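PDB 5DNL: imidazoleglycerol-phosphate dehydratase from Pyrococcus furiosus, which catalyses the dehydration of imidazoleglycerol phosphate to imidazoleacetol phosphate, the sixth step of histidine biosynthesis. Local coordinates for residues P71-F77 / V161-E167. Residues are numbered along the deposited sequence; the frame is centred on the assembly and turned at random.
With 5DL ([(2S)-2-hydroxy-3-(1H-1,2,4-triazol-1-yl)propyl]phosphonic acid), chain I.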
loop_
_atom_site.group_PDB
_atom_site.type_symbol
_atom_site.label_atom_id
_atom_site.label_comp_id
_atom_site.label_asym_id
_atom_site.label_seq_id
_atom_site.Cartn_x
_atom_site.Cartn_y
_atom_site.Cartn_z
ATOM N N PRO A 71 47.613 32.974 -7.427
ATOM C CA PRO A 71 48.947 32.789 -8.003
ATOM C C PRO A 71 48.924 31.924 -9.263
ATOM O O PRO A 71 47.933 31.261 -9.560
ATOM C CB PRO A 71 49.727 32.098 -6.893
ATOM C CG PRO A 71 48.729 31.523 -5.970
ATOM C CD PRO A 71 47.456 32.303 -6.128
ATOM N N GLU A 72 50.019 31.925 -10.007
ATOM C CA GLU A 72 50.110 31.148 -11.232
ATOM C C GLU A 72 49.843 29.673 -10.957
ATOM O O GLU A 72 49.084 29.033 -11.676
ATOM C CB GLU A 72 51.500 31.319 -11.852
ATOM C CG GLU A 72 51.707 30.640 -13.195
ATOM C CD GLU A 72 53.150 30.726 -13.643
ATOM O OE1 GLU A 72 53.769 29.666 -13.862
ATOM O OE2 GLU A 72 53.672 31.855 -13.744
ATOM N N LYS A 73 50.470 29.160 -9.915
ATOM C CA LYS A 73 50.310 27.776 -9.488
ATOM C C LYS A 73 49.617 27.818 -8.143
ATOM O O LYS A 73 50.134 28.396 -7.184
ATOM C CB LYS A 73 51.667 27.099 -9.352
ATOM C CG LYS A 73 52.411 27.040 -10.676
ATOM C CD LYS A 73 53.807 26.469 -10.500
ATOM C CE LYS A 73 54.625 26.675 -11.761
ATOM N NZ LYS A 73 55.919 25.954 -11.684
ATOM N N PHE A 74 48.456 27.164 -8.050
ATOM C CA PHE A 74 47.637 27.220 -6.842
ATOM C C PHE A 74 47.178 25.819 -6.451
ATOM O O PHE A 74 47.142 24.910 -7.288
ATOM C CB PHE A 74 46.441 28.166 -7.024
ATOM C CG PHE A 74 45.664 27.914 -8.271
ATOM C CD1 PHE A 74 44.617 27.007 -8.290
ATOM C CD2 PHE A 74 45.982 28.571 -9.456
ATOM C CE1 PHE A 74 43.920 26.764 -9.453
ATOM C CE2 PHE A 74 45.276 28.337 -10.623
ATOM C CZ PHE A 74 44.241 27.416 -10.622
ATOM N N THR A 75 46.820 25.681 -5.173
ATOM C CA THR A 75 46.546 24.400 -4.529
ATOM C C THR A 75 45.302 23.706 -5.137
ATOM O O THR A 75 45.245 22.474 -5.166
ATOM C CB THR A 75 46.416 24.630 -3.010
ATOM O OG1 THR A 75 47.713 25.033 -2.491
ATOM C CG2 THR A 75 45.965 23.392 -2.254
ATOM N N ARG A 76 44.353 24.505 -5.628
ATOM C CA ARG A 76 43.198 24.074 -6.469
ATOM C C ARG A 76 42.035 23.502 -5.636
ATOM O O ARG A 76 40.888 23.877 -5.854
ATOM C CB ARG A 76 43.601 23.083 -7.574
ATOM C CG ARG A 76 42.436 22.599 -8.414
ATOM C CD ARG A 76 42.881 21.614 -9.468
ATOM N NE ARG A 76 41.694 21.010 -10.078
ATOM C CZ ARG A 76 41.696 19.972 -10.916
ATOM N NH1 ARG A 76 42.838 19.415 -11.345
ATOM N NH2 ARG A 76 40.539 19.515 -11.364
ATOM N N PHE A 77 42.345 22.578 -4.742
ATOM C CA PHE A 77 41.357 21.896 -3.922
ATOM C C PHE A 77 41.303 22.440 -2.511
ATOM O O PHE A 77 42.348 22.685 -1.903
ATOM C CB PHE A 77 41.670 20.422 -3.883
ATOM C CG PHE A 77 41.578 19.752 -5.217
ATOM C CD1 PHE A 77 40.351 19.329 -5.689
ATOM C CD2 PHE A 77 42.706 19.551 -6.010
ATOM C CE1 PHE A 77 40.238 18.721 -6.926
ATOM C CE2 PHE A 77 42.589 18.946 -7.253
ATOM C CZ PHE A 77 41.353 18.519 -7.703
ATOM N N VAL A 161 42.213 27.386 1.583
ATOM C CA VAL A 161 43.098 26.277 1.225
ATOM C C VAL A 161 43.346 26.255 -0.287
ATOM O O VAL A 161 44.484 26.129 -0.759
ATOM C CB VAL A 161 42.502 24.930 1.670
ATOM C CG1 VAL A 161 43.352 23.751 1.227
ATOM C CG2 VAL A 161 42.294 24.895 3.175
ATOM N N ALA A 162 42.279 26.353 -1.067
ATOM C CA ALA A 162 42.357 26.182 -2.519
ATOM C C ALA A 162 43.121 27.276 -3.255
ATOM O O ALA A 162 43.657 27.014 -4.344
ATOM C CB ALA A 162 40.956 26.054 -3.121
ATOM N N THR A 163 43.163 28.490 -2.689
ATOM C CA THR A 163 43.761 29.649 -3.358
ATOM C C THR A 163 45.224 29.856 -2.950
ATOM O O THR A 163 45.858 30.785 -3.439
ATOM C CB THR A 163 42.964 30.943 -3.081
ATOM O OG1 THR A 163 42.946 31.207 -1.676
ATOM C CG2 THR A 163 41.531 30.829 -3.601
ATOM N N LYS A 164 45.749 29.005 -2.081
ATOM C CA LYS A 164 47.164 29.118 -1.658
ATOM C C LYS A 164 48.085 28.733 -2.793
ATOM O O LYS A 164 47.754 27.900 -3.624
ATOM C CB LYS A 164 47.442 28.199 -0.463
ATOM C CG LYS A 164 47.557 28.881 0.883
ATOM C CD LYS A 164 47.915 27.887 1.990
ATOM C CE LYS A 164 49.133 27.017 1.693
ATOM N NZ LYS A 164 49.629 26.316 2.909
ATOM N N GLU A 165 49.281 29.318 -2.819
ATOM C CA GLU A 165 50.263 28.975 -3.837
ATOM C C GLU A 165 50.759 27.516 -3.715
ATOM O O GLU A 165 50.932 27.005 -2.605
ATOM C CB GLU A 165 51.447 29.971 -3.785
ATOM C CG GLU A 165 52.428 29.789 -4.930
ATOM C CD GLU A 165 53.491 30.868 -4.987
ATOM O OE1 GLU A 165 54.324 30.829 -5.913
ATOM O OE2 GLU A 165 53.500 31.751 -4.114
ATOM N N SER A 166 50.958 26.887 -4.871
ATOM C CA SER A 166 51.449 25.519 -5.021
ATOM C C SER A 166 52.768 25.544 -5.775
ATOM O O SER A 166 53.061 26.491 -6.498
ATOM C CB SER A 166 50.462 24.700 -5.869
ATOM O OG SER A 166 51.019 23.428 -6.213
ATOM N N GLU A 167 53.523 24.458 -5.659
ATOM C CA GLU A 167 54.738 24.288 -6.460
ATOM C C GLU A 167 54.499 23.790 -7.894
ATOM O O GLU A 167 55.419 23.810 -8.699
ATOM C CB GLU A 167 55.728 23.368 -5.729
ATOM C CG GLU A 167 56.379 24.035 -4.524
ATOM C CD GLU A 167 57.061 23.047 -3.593
ATOM O OE1 GLU A 167 56.348 22.328 -2.861
ATOM O OE2 GLU A 167 58.311 22.998 -3.581
HETATM N N1 5DL I . 38.127 13.323 -16.444
HETATM C C3 5DL I . 37.176 15.343 -16.063
HETATM N N2 5DL I . 38.224 14.559 -15.854
HETATM C C8 5DL I . 41.778 15.529 -14.827
HETATM C C7 5DL I . 40.683 15.059 -15.800
HETATM C C6 5DL I . 39.380 14.947 -15.062
HETATM C C5 5DL I . 36.925 13.395 -17.050
HETATM O O10 5DL I . 41.069 18.095 -15.193
HETATM P P9 5DL I . 41.533 17.181 -14.107
HETATM O O11 5DL I . 42.874 17.608 -13.528
HETATM O O12 5DL I . 40.496 17.044 -12.998
HETATM O O13 5DL I . 41.035 13.785 -16.353
HETATM N N4 5DL I . 36.353 14.604 -16.823
HETATM O O HOH W 1 52.829 30.467 -8.662
#
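A single beta bridge, Phe74 with Glu165, pairs the loop 71-77 with the chain leaving the C-terminal end of helix 144-162. Ser166 N donates almost straight to Lys73 O (2.9 Å), and Thr75 N reaches Lys164 O at 2.9 Å, nearly along the C=O axis. The same carbonyl oxygen takes a second bond from Thr75 OG1 (3.1 Å), which comes in from above the carbonyl plane; with OG1 turned anti to the carbonyl carbon (chi1 -67°), the methyl CG2 of Thr75 lies 3.5 Å from Val161 O. Replacing Thr75 by alanine removes both OG1 and CG2, and would probably cost Lys164 O its hydroxyl donor and open a gap beside Val161 O. Two residues earlier, Ala162 O receives Arg76 N on a lone pair (2.9 Å), and the Ala162 methyl packs on Arg76 O. At the outer end Pro71 CG lies 3.8 Å from Glu165 CB, while a water joins Lys73 N to Glu165 OE1. The extended Arg76 side chain reaches the inhibitor, its NH1 and NH2 each bonding a phosphonate oxygen and its NE paired with Asp94. The contact thus ties the end of helix 144-162 to the connection between helix 51-69 and strand 77-84.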